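Side-chain contact in Tni2 (Pseudomonas fluorescens, PDB 6B12), which probably acts as an immunity protein, binding the type VI secretion effector Tne2, an NAD-degrading toxin, to protect the cell that makes it: residues V14-E17 / N18-V21. Numbering follows the deposited sequence.
Sequences VIDE and NMTV
A type II beta turn, D16-E17-N18-M19, leads the chain from strand 14-16 toward helix 21-26. It is closed by M19 N donating to D16 O at 3.0 Å, with an N-H...O angle of 160°; N18, at the third position, adopts the positive phi of this turn type. From the fourth position M19, a selenomethionine, reaches back toward the strand. Its chain is extended as far as SE, which lies 4.0 Å from I15 CG2, the two side chains meeting nearly at right angles. M24 and W29 also touch both I15 and M19, so this packing joins strand, turn and helix, and I15 also packs on a polar side chain of the other protein chain. At the outer bend, E17 and N18 run side by side in the same direction, their carboxylate and amide planes 36° apart; E17 OE2 is salt-bridged to R62. T20 N-caps the following helix. The carboxylate of D16 lies close to that of E6, which might raise the pKa of one of the pair. The bend at chi3 (-69°) brings M19 CE within 3.5 Å of D16 OD2 and 3.7 Å of D16 N, a buried amide lacking a hydrogen-bond partner.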
loop_
_atom_site.group_PDB
_atom_site.type_symbol
_atom_site.label_atom_id
_atom_site.label_comp_id
_atom_site.label_asym_id
_atom_site.label_seq_id
_atom_site.Cartn_x
_atom_site.Cartn_y
_atom_site.Cartn_z
ATOM N N VAL C 14 -12.794 16.436 2.055
ATOM C CA VAL C 14 -12.345 16.359 0.671
ATOM C C VAL C 14 -10.826 16.365 0.647
ATOM O O VAL C 14 -10.192 17.267 1.212
ATOM C CB VAL C 14 -12.911 17.520 -0.170
ATOM C CG1 VAL C 14 -12.373 17.438 -1.604
ATOM C CG2 VAL C 14 -14.440 17.481 -0.162
ATOM N N ILE C 15 -10.252 15.368 -0.012
ATOM C CA ILE C 15 -8.810 15.270 -0.191
ATOM C C ILE C 15 -8.477 15.899 -1.533
ATOM O O ILE C 15 -8.904 15.392 -2.572
ATOM C CB ILE C 15 -8.334 13.811 -0.155
ATOM C CG1 ILE C 15 -8.914 13.072 1.065
ATOM C CG2 ILE C 15 -6.801 13.758 -0.138
ATOM C CD1 ILE C 15 -8.655 11.562 1.002
ATOM N N ASP C 16 -7.692 16.968 -1.510
ATOM C CA ASP C 16 -7.231 17.603 -2.739
ATOM C C ASP C 16 -6.064 16.815 -3.332
ATOM O O ASP C 16 -5.404 16.026 -2.650
ATOM C CB ASP C 16 -6.805 19.042 -2.460
ATOM C CG ASP C 16 -7.939 19.876 -1.924
ATOM O OD1 ASP C 16 -9.053 19.780 -2.482
ATOM O OD2 ASP C 16 -7.724 20.612 -0.938
ATOM N N GLU C 17 -5.826 17.005 -4.628
ATOM C CA GLU C 17 -4.788 16.202 -5.262
ATOM C C GLU C 17 -3.437 16.559 -4.646
ATOM O O GLU C 17 -3.135 17.730 -4.409
ATOM C CB GLU C 17 -4.767 16.412 -6.784
ATOM C CG GLU C 17 -3.899 15.374 -7.451
ATOM C CD GLU C 17 -3.998 15.374 -8.979
ATOM O OE1 GLU C 17 -4.615 16.294 -9.583
ATOM O OE2 GLU C 17 -3.433 14.436 -9.563
ATOM N N ASN C 18 -2.652 15.533 -4.325
ATOM C CA ASN C 18 -1.340 15.698 -3.692
ATOM C C ASN C 18 -1.422 16.366 -2.312
ATOM O O ASN C 18 -0.430 16.923 -1.819
ATOM C CB ASN C 18 -0.374 16.469 -4.605
ATOM C CG ASN C 18 -0.262 15.850 -5.987
ATOM O OD1 ASN C 18 -0.307 14.623 -6.147
ATOM N ND2 ASN C 18 -0.126 16.697 -6.998
HETATM N N MSE C 19 -2.582 16.327 -1.664
HETATM C CA MSE C 19 -2.636 16.613 -0.236
HETATM C C MSE C 19 -1.865 15.485 0.437
HETATM O O MSE C 19 -2.044 14.330 0.079
HETATM C CB MSE C 19 -4.079 16.686 0.266
HETATM C CG MSE C 19 -4.210 16.790 1.774
HETATM SE SE MSE C 19 -6.064 16.776 2.372
HETATM C CE MSE C 19 -6.589 18.532 1.678
ATOM N N THR C 20 -0.980 15.800 1.376
ATOM C CA THR C 20 -0.157 14.753 1.967
ATOM C C THR C 20 -0.817 14.144 3.204
ATOM O O THR C 20 -1.721 14.721 3.813
ATOM C CB THR C 20 1.217 15.291 2.346
ATOM O OG1 THR C 20 1.068 16.242 3.404
ATOM C CG2 THR C 20 1.886 15.957 1.147
ATOM N N VAL C 21 -0.333 12.951 3.573
ATOM C CA VAL C 21 -0.759 12.325 4.822
ATOM C C VAL C 21 -0.536 13.261 6.002
ATOM O O VAL C 21 -1.388 13.372 6.888
ATOM C CB VAL C 21 -0.025 10.982 5.008
ATOM C CG1 VAL C 21 -0.143 10.476 6.447
ATOM C CG2 VAL C 21 -0.583 9.982 4.005
HETATM O O HOH W 1 -1.524 13.235 -8.653
#